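Local coordinates for protein potential RNA-dependent RNA polymerase (PDB 5I62) that polymerises RNA from ribonucleoside triphosphates as an RNA-directed RNA polymerase, probably serving both transcription and genome replication of human picobirnavirus, at residues M79-R88 with A182-E190; F298-L306 with G316-G326. All coordinates share one frame; numbering follows the deposited sequence.

How the interactions relate
Interaction 1 closes before interaction 2 opens along the chain, and their centres lie about 19 Å apart. They share one mixed sheet. Strand 176-189 carries the second segment of interaction 1 and runs parallel to strand 306-309, which follows loop 298-306 of interaction 2. The two contacts touch at this seam: Ala182 N lies 2.9 Å from Pro305 O, a probable hydrogen bond, and Leu306 packs on the same strand. Interaction 1 fixes loop 79-88, ahead of helix 89-97, to the sheet. Interaction 2 joins loop 298-306 to the glycine-rich loop before helix 327-345, which matches polymerase motif B. One sheet thus connects the loop 79-88 with a catalytic-region loop.

Interaction 1: M79-R88 with A182-E190; sequences MSVMLPLKER and AVLGWRGQE
Leu184 meets loop 79-88 first: its CD2 lies 3.6 Å from Leu85 CD1 and also covers one face of the Arg88 guanidinium. Leu184 O is joined to Arg88 NH1 through a water and is also bonded to Tyr22 OH. At Gly185 the strand offers its carbonyl. Arg88 NH2 donates to Gly185 O over 2.9 Å. The oxygen lies close to the guanidinium plane, but the donor sits 38° out of the carbonyl plane. A bend at chi3 (63°) brings the guanidinium round to this edge.

Trp186 makes the largest contribution. Its CD1 lies over the centre of the other guanidinium face, 3.6 Å from Arg88 CZ, and the two planes stand 80° apart. Met82 runs extended across one face of the indole. Its CG is 3.5 Å from the centroid of the five-membered ring, a CH-pi contact, and SD adds a Met-aromatic contact. Trp186 NE1 bonds to Gln200 OE1, which also receives Leu83 N.

Gly188, without a side chain, brings its CA to 3.4 Å from Met79 O in a CA-H...O contact. Met79 CE then lies alongside Glu190 OE1, whereas Glu190 OE2 pairs with Arg425.

The buried Arg88 therefore has a carbonyl and a water at its edge and apolar atoms over both faces. Within this contact its charge is probably eased by dipoles, with no carboxylate opposite it.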
loop_
_atom_site.group_PDB
_atom_site.type_symbol
_atom_site.label_atom_id
_atom_site.label_comp_id
_atom_site.label_asym_id
_atom_site.label_seq_id
_atom_site.Cartn_x
_atom_site.Cartn_y
_atom_site.Cartn_z
ATOM N N MET A 79 -6.794 -3.386 -15.574
ATOM C CA MET A 79 -5.668 -3.060 -14.707
ATOM C C MET A 79 -4.308 -3.225 -15.371
ATOM O O MET A 79 -3.295 -2.861 -14.765
ATOM C CB MET A 79 -5.674 -3.941 -13.451
ATOM C CG MET A 79 -6.980 -3.980 -12.731
ATOM S SD MET A 79 -7.053 -5.424 -11.654
ATOM C CE MET A 79 -5.860 -4.942 -10.411
ATOM N N SER A 80 -4.246 -3.765 -16.577
ATOM C CA SER A 80 -2.975 -4.152 -17.161
ATOM C C SER A 80 -2.378 -3.098 -18.075
ATOM O O SER A 80 -1.219 -3.236 -18.480
ATOM C CB SER A 80 -3.156 -5.449 -17.936
ATOM O OG SER A 80 -4.081 -5.239 -18.990
ATOM N N VAL A 81 -3.145 -2.080 -18.451
ATOM C CA VAL A 81 -2.680 -1.158 -19.483
ATOM C C VAL A 81 -1.646 -0.227 -18.866
ATOM O O VAL A 81 -1.973 0.645 -18.054
ATOM C CB VAL A 81 -3.833 -0.378 -20.129
ATOM C CG1 VAL A 81 -3.289 0.609 -21.157
ATOM C CG2 VAL A 81 -4.819 -1.342 -20.781
ATOM N N MET A 82 -0.401 -0.411 -19.266
ATOM C CA MET A 82 0.719 0.385 -18.802
ATOM C C MET A 82 1.134 1.367 -19.898
ATOM O O MET A 82 1.523 0.953 -20.997
ATOM C CB MET A 82 1.865 -0.552 -18.412
ATOM C CG MET A 82 3.161 0.134 -18.116
ATOM S SD MET A 82 4.485 -1.096 -17.898
ATOM C CE MET A 82 5.769 -0.022 -17.308
ATOM N N LEU A 83 1.063 2.660 -19.602
ATOM C CA LEU A 83 1.375 3.662 -20.601
ATOM C C LEU A 83 2.878 3.702 -20.870
ATOM O O LEU A 83 3.680 3.328 -20.012
ATOM C CB LEU A 83 0.894 5.036 -20.153
ATOM C CG LEU A 83 -0.614 5.274 -19.974
ATOM C CD1 LEU A 83 -0.878 6.714 -19.585
ATOM C CD2 LEU A 83 -1.373 4.920 -21.244
ATOM N N PRO A 84 3.286 4.153 -22.055
ATOM C CA PRO A 84 4.719 4.327 -22.336
ATOM C C PRO A 84 5.321 5.376 -21.421
ATOM O O PRO A 84 4.626 6.253 -20.905
ATOM C CB PRO A 84 4.764 4.805 -23.793
ATOM C CG PRO A 84 3.415 4.534 -24.361
ATOM C CD PRO A 84 2.432 4.443 -23.226
ATOM N N LEU A 85 6.642 5.289 -21.261
ATOM C CA LEU A 85 7.386 6.240 -20.438
ATOM C C LEU A 85 7.101 7.684 -20.840
ATOM O O LEU A 85 6.931 8.564 -19.986
ATOM C CB LEU A 85 8.887 5.947 -20.542
ATOM C CG LEU A 85 9.794 6.929 -19.797
ATOM C CD1 LEU A 85 9.554 6.865 -18.268
ATOM C CD2 LEU A 85 11.255 6.690 -20.136
ATOM N N LYS A 86 7.043 7.944 -22.148
ATOM C CA LYS A 86 6.748 9.286 -22.643
ATOM C C LYS A 86 5.437 9.845 -22.078
ATOM O O LYS A 86 5.280 11.069 -22.012
ATOM C CB LYS A 86 6.680 9.287 -24.169
ATOM C CG LYS A 86 5.326 8.799 -24.684
ATOM C CD LYS A 86 5.143 9.007 -26.174
ATOM C CE LYS A 86 4.992 7.730 -26.874
ATOM N NZ LYS A 86 5.036 7.854 -28.355
ATOM N N GLU A 87 4.494 8.989 -21.676
ATOM C CA GLU A 87 3.221 9.460 -21.124
ATOM C C GLU A 87 3.152 9.375 -19.598
ATOM O O GLU A 87 2.078 9.595 -19.029
ATOM C CB GLU A 87 2.060 8.683 -21.743
ATOM C CG GLU A 87 2.044 8.725 -23.262
ATOM C CD GLU A 87 1.177 7.627 -23.861
ATOM O OE1 GLU A 87 1.512 7.135 -24.969
ATOM O OE2 GLU A 87 0.165 7.237 -23.227
ATOM N N ARG A 88 4.276 9.073 -18.941
ATOM C CA ARG A 88 4.372 8.956 -17.499
ATOM C C ARG A 88 5.326 9.982 -16.902
ATOM O O ARG A 88 5.567 9.943 -15.696
ATOM C CB ARG A 88 4.835 7.541 -17.110
ATOM C CG ARG A 88 3.848 6.422 -17.488
ATOM C CD ARG A 88 4.384 5.043 -17.144
ATOM N NE ARG A 88 4.595 4.881 -15.710
ATOM C CZ ARG A 88 5.483 4.046 -15.173
ATOM N NH1 ARG A 88 6.253 3.291 -15.961
ATOM N NH2 ARG A 88 5.605 3.967 -13.855
ATOM N N ALA A 182 17.154 4.192 -7.397
ATOM C CA ALA A 182 15.897 3.481 -7.561
ATOM C C ALA A 182 15.654 3.239 -9.045
ATOM O O ALA A 182 16.120 3.988 -9.904
ATOM C CB ALA A 182 14.724 4.268 -6.968
ATOM N N VAL A 183 14.920 2.186 -9.347
ATOM C CA VAL A 183 14.512 1.902 -10.718
ATOM C C VAL A 183 13.025 2.184 -10.845
ATOM O O VAL A 183 12.236 1.769 -9.990
ATOM C CB VAL A 183 14.842 0.451 -11.102
ATOM C CG1 VAL A 183 14.134 0.060 -12.394
ATOM C CG2 VAL A 183 16.367 0.274 -11.236
ATOM N N LEU A 184 12.639 2.877 -11.925
ATOM C CA LEU A 184 11.236 3.211 -12.172
ATOM C C LEU A 184 10.442 1.939 -12.433
ATOM O O LEU A 184 10.663 1.258 -13.442
ATOM C CB LEU A 184 11.098 4.166 -13.352
ATOM C CG LEU A 184 9.645 4.569 -13.674
ATOM C CD1 LEU A 184 9.022 5.400 -12.545
ATOM C CD2 LEU A 184 9.522 5.310 -15.000
ATOM N N GLY A 185 9.524 1.619 -11.520
ATOM C CA GLY A 185 8.582 0.536 -11.684
ATOM C C GLY A 185 7.152 1.038 -11.866
ATOM O O GLY A 185 6.869 2.235 -11.906
ATOM N N TRP A 186 6.238 0.079 -11.973
ATOM C CA TRP A 186 4.876 0.393 -12.374
ATOM C C TRP A 186 3.904 -0.574 -11.719
ATOM O O TRP A 186 4.203 -1.753 -11.555
ATOM C CB TRP A 186 4.733 0.346 -13.900
ATOM C CG TRP A 186 3.319 0.549 -14.397
ATOM C CD1 TRP A 186 2.739 1.732 -14.746
ATOM C CD2 TRP A 186 2.336 -0.464 -14.627
ATOM N NE1 TRP A 186 1.446 1.522 -15.162
ATOM C CE2 TRP A 186 1.176 0.180 -15.106
ATOM C CE3 TRP A 186 2.326 -1.854 -14.479
ATOM C CZ2 TRP A 186 0.017 -0.519 -15.437
ATOM C CZ3 TRP A 186 1.170 -2.550 -14.811
ATOM C CH2 TRP A 186 0.035 -1.881 -15.287
ATOM N N ARG A 187 2.737 -0.050 -11.335
ATOM C CA ARG A 187 1.591 -0.866 -10.956
ATOM C C ARG A 187 0.342 -0.257 -11.565
ATOM O O ARG A 187 0.177 0.963 -11.558
ATOM C CB ARG A 187 1.397 -0.972 -9.433
ATOM C CG ARG A 187 2.527 -1.671 -8.695
ATOM C CD ARG A 187 2.692 -3.117 -9.145
ATOM N NE ARG A 187 1.493 -3.915 -8.913
ATOM C CZ ARG A 187 1.173 -4.449 -7.740
ATOM N NH1 ARG A 187 1.962 -4.256 -6.686
ATOM N NH2 ARG A 187 0.064 -5.170 -7.616
ATOM N N GLY A 188 -0.542 -1.109 -12.064
ATOM C CA GLY A 188 -1.800 -0.666 -12.619
ATOM C C GLY A 188 -2.913 -0.824 -11.603
ATOM O O GLY A 188 -2.967 -1.802 -10.866
ATOM N N GLN A 189 -3.817 0.144 -11.593
ATOM C CA GLN A 189 -4.962 0.104 -10.705
ATOM C C GLN A 189 -6.202 0.511 -11.489
ATOM O O GLN A 189 -6.167 1.453 -12.285
ATOM C CB GLN A 189 -4.727 1.019 -9.496
ATOM C CG GLN A 189 -5.902 1.169 -8.570
ATOM C CD GLN A 189 -5.514 1.884 -7.290
ATOM O OE1 GLN A 189 -4.432 1.650 -6.740
ATOM N NE2 GLN A 189 -6.386 2.764 -6.810
ATOM N N GLU A 190 -7.290 -0.216 -11.272
ATOM C CA GLU A 190 -8.519 0.068 -12.004
ATOM C C GLU A 190 -9.008 1.475 -11.682
ATOM O O GLU A 190 -9.020 1.893 -10.522
ATOM C CB GLU A 190 -9.591 -0.976 -11.682
ATOM C CG GLU A 190 -10.036 -1.022 -10.222
ATOM C CD GLU A 190 -9.207 -1.987 -9.384
ATOM O OE1 GLU A 190 -7.957 -1.899 -9.425
ATOM O OE2 GLU A 190 -9.807 -2.843 -8.692
HETATM O O HOH W 1 8.062 1.266 -14.979
#

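Interaction 2: F298-L306 with G316-G326; sequences FPIKYAIPL and GIHGMGSGSGG
Loops 298-306 and 316-326 come closest at Ala303 and Ile317, whose CA atoms are 4.2 Å apart. Both are loops where they meet. Two backbone bonds join them: His318 N to Tyr302 O at 2.8 Å, and Gly321 N to Lys301 O at 3.2 Å. A water also bridges Ala303 O and Gly316 N.

His318 carries the side-chain contact. With chi1 at 50°, CG sits between its backbone N and carbonyl carbon, and the ring tucks against the turn at Tyr302. NE2 donates to a lone pair of Ile304 O over 2.9 Å, close to the ring plane. ND1 donates to Gly319 O over 2.7 Å. Tyr302 O lies above the ring centre.

Met320 bends back so that SD lies 3.6 Å from Lys301 CD and obliquely beside the Tyr302 ring. Lys301 CE passes 3.3 Å from Ser324 OG. Lys301 NZ reaches Phe298 O, Tyr218 and Asp330, and Tyr302 OH also bonds to Asp330. Ser324 OG, also bonded to Glu214, accepts from Gly326 N in an ST turn, just before helix 327-345.

Both His318 nitrogens give a proton to a carbonyl, one in each loop, which fixes the ring's rotation and is consistent with an imidazolium. These carbonyl dipoles would probably ease its charge.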
loop_
_atom_site.group_PDB
_atom_site.type_symbol
_atom_site.label_atom_id
_atom_site.label_comp_id
_atom_site.label_asym_id
_atom_site.label_seq_id
_atom_site.Cartn_x
_atom_site.Cartn_y
_atom_site.Cartn_z
ATOM N N PHE A 298 18.086 7.252 6.952
ATOM C CA PHE A 298 16.753 7.865 6.903
ATOM C C PHE A 298 16.528 8.805 5.718
ATOM O O PHE A 298 15.452 8.737 5.112
ATOM C CB PHE A 298 16.475 8.609 8.219
ATOM C CG PHE A 298 15.168 9.348 8.208
ATOM C CD1 PHE A 298 13.986 8.679 8.490
ATOM C CD2 PHE A 298 15.110 10.691 7.859
ATOM C CE1 PHE A 298 12.771 9.341 8.446
ATOM C CE2 PHE A 298 13.890 11.352 7.816
ATOM C CZ PHE A 298 12.727 10.667 8.109
ATOM N N PRO A 299 17.447 9.696 5.349
ATOM C CA PRO A 299 17.122 10.645 4.268
ATOM C C PRO A 299 17.104 10.035 2.876
ATOM O O PRO A 299 16.621 10.705 1.960
ATOM C CB PRO A 299 18.220 11.716 4.364
ATOM C CG PRO A 299 19.261 11.166 5.242
ATOM C CD PRO A 299 18.664 10.094 6.084
ATOM N N ILE A 300 17.625 8.816 2.677
ATOM C CA ILE A 300 17.850 8.322 1.310
ATOM C C ILE A 300 16.541 8.171 0.551
ATOM O O ILE A 300 16.468 8.458 -0.650
ATOM C CB ILE A 300 18.640 6.995 1.343
ATOM C CG1 ILE A 300 20.068 7.249 1.821
ATOM C CG2 ILE A 300 18.617 6.286 -0.015
ATOM C CD1 ILE A 300 20.790 5.976 2.186
ATOM N N LYS A 301 15.485 7.712 1.227
ATOM C CA LYS A 301 14.229 7.482 0.524
ATOM C C LYS A 301 13.635 8.777 -0.026
ATOM O O LYS A 301 12.777 8.719 -0.914
ATOM C CB LYS A 301 13.231 6.776 1.444
ATOM C CG LYS A 301 12.760 7.672 2.626
ATOM C CD LYS A 301 11.776 6.960 3.562
ATOM C CE LYS A 301 12.492 6.112 4.615
ATOM N NZ LYS A 301 13.103 6.944 5.702
ATOM N N TYR A 302 14.077 9.937 0.478
ATOM C CA TYR A 302 13.610 11.242 0.022
ATOM C C TYR A 302 14.574 11.926 -0.942
ATOM O O TYR A 302 14.303 13.049 -1.383
ATOM C CB TYR A 302 13.358 12.157 1.229
ATOM C CG TYR A 302 12.403 11.530 2.226
ATOM C CD1 TYR A 302 11.078 11.317 1.884
ATOM C CD2 TYR A 302 12.835 11.123 3.493
ATOM C CE1 TYR A 302 10.188 10.718 2.778
ATOM C CE2 TYR A 302 11.943 10.527 4.398
ATOM C CZ TYR A 302 10.621 10.331 4.018
ATOM O OH TYR A 302 9.699 9.756 4.874
ATOM N N ALA A 303 15.700 11.288 -1.268
ATOM C CA ALA A 303 16.704 11.916 -2.122
ATOM C C ALA A 303 17.361 10.969 -3.124
ATOM O O ALA A 303 18.189 11.429 -3.913
ATOM C CB ALA A 303 17.798 12.569 -1.262
ATOM N N ILE A 304 17.032 9.681 -3.115
ATOM C CA ILE A 304 17.767 8.708 -3.944
ATOM C C ILE A 304 17.559 9.025 -5.419
ATOM O O ILE A 304 16.445 9.427 -5.812
ATOM C CB ILE A 304 17.322 7.268 -3.610
ATOM C CG1 ILE A 304 18.258 6.220 -4.252
ATOM C CG2 ILE A 304 15.855 7.035 -4.006
ATOM C CD1 ILE A 304 17.998 4.812 -3.755
ATOM N N PRO A 305 18.590 8.933 -6.273
ATOM C CA PRO A 305 18.375 9.157 -7.705
ATOM C C PRO A 305 17.399 8.132 -8.264
ATOM O O PRO A 305 17.159 7.083 -7.666
ATOM C CB PRO A 305 19.781 8.990 -8.314
ATOM C CG PRO A 305 20.728 9.277 -7.149
ATOM C CD PRO A 305 20.020 8.700 -5.958
ATOM N N LEU A 306 16.830 8.451 -9.424
ATOM C CA LEU A 306 15.871 7.585 -10.107
ATOM C C LEU A 306 16.365 7.228 -11.501
ATOM O O LEU A 306 16.510 8.113 -12.349
ATOM C CB LEU A 306 14.511 8.267 -10.225
ATOM C CG LEU A 306 13.438 7.469 -10.958
ATOM C CD1 LEU A 306 13.059 6.171 -10.202
ATOM C CD2 LEU A 306 12.210 8.352 -11.173
ATOM N N GLY A 316 18.125 14.753 -7.252
ATOM C CA GLY A 316 17.505 15.794 -6.457
ATOM C C GLY A 316 16.550 15.230 -5.405
ATOM O O GLY A 316 16.139 14.068 -5.447
ATOM N N ILE A 317 16.190 16.081 -4.434
ATOM C CA ILE A 317 15.269 15.621 -3.396
ATOM C C ILE A 317 13.860 15.487 -3.971
ATOM O O ILE A 317 13.506 16.113 -4.979
ATOM C CB ILE A 317 15.285 16.540 -2.160
ATOM C CG1 ILE A 317 14.817 17.956 -2.513
ATOM C CG2 ILE A 317 16.666 16.543 -1.512
ATOM C CD1 ILE A 317 14.515 18.819 -1.267
ATOM N N HIS A 318 13.054 14.644 -3.340
ATOM C CA HIS A 318 11.722 14.350 -3.849
ATOM C C HIS A 318 10.861 13.860 -2.687
ATOM O O HIS A 318 11.315 13.788 -1.542
ATOM C CB HIS A 318 11.795 13.328 -4.998
ATOM C CG HIS A 318 12.614 12.111 -4.669
ATOM N ND1 HIS A 318 12.190 11.135 -3.793
ATOM C CD2 HIS A 318 13.834 11.714 -5.104
ATOM C CE1 HIS A 318 13.107 10.187 -3.705
ATOM N NE2 HIS A 318 14.118 10.514 -4.491
ATOM N N GLY A 319 9.604 13.547 -2.987
ATOM C CA GLY A 319 8.715 13.011 -1.983
ATOM C C GLY A 319 9.091 11.577 -1.636
ATOM O O GLY A 319 10.134 11.055 -2.026
ATOM N N MET A 320 8.200 10.928 -0.887
ATOM C CA MET A 320 8.432 9.549 -0.484
ATOM C C MET A 320 8.645 8.662 -1.700
ATOM O O MET A 320 7.763 8.539 -2.552
ATOM C CB MET A 320 7.262 9.025 0.334
ATOM C CG MET A 320 7.342 7.539 0.580
ATOM S SD MET A 320 8.743 7.126 1.641
ATOM C CE MET A 320 8.063 7.649 3.239
ATOM N N GLY A 321 9.813 8.023 -1.770
ATOM C CA GLY A 321 10.039 7.047 -2.820
ATOM C C GLY A 321 9.170 5.835 -2.563
ATOM O O GLY A 321 9.526 4.975 -1.756
ATOM N N SER A 322 8.008 5.781 -3.217
ATOM C CA SER A 322 7.020 4.727 -3.008
ATOM C C SER A 322 7.624 3.357 -3.283
ATOM O O SER A 322 7.719 2.959 -4.449
ATOM C CB SER A 322 5.804 4.950 -3.916
ATOM O OG SER A 322 5.510 6.339 -4.060
ATOM N N GLY A 323 8.040 2.638 -2.230
ATOM C CA GLY A 323 8.878 1.452 -2.392
ATOM C C GLY A 323 10.002 1.330 -1.374
ATOM O O GLY A 323 10.629 0.270 -1.247
ATOM N N SER A 324 10.289 2.426 -0.663
ATOM C CA SER A 324 11.181 2.385 0.492
ATOM C C SER A 324 10.723 1.362 1.523
ATOM O O SER A 324 9.535 1.064 1.642
ATOM C CB SER A 324 11.228 3.759 1.165
ATOM O OG SER A 324 11.916 3.674 2.402
ATOM N N GLY A 325 11.679 0.843 2.305
ATOM C CA GLY A 325 11.314 0.006 3.438
ATOM C C GLY A 325 10.554 0.760 4.522
ATOM O O GLY A 325 9.896 0.137 5.365
ATOM N N GLY A 326 10.630 2.089 4.517
ATOM C CA GLY A 326 9.859 2.856 5.468
ATOM C C GLY A 326 8.729 3.649 4.848
ATOM O O GLY A 326 8.228 4.590 5.476
HETATM O O HOH W 2 19.614 13.158 -5.608
HETATM O O HOH W 3 16.438 11.877 -7.242
#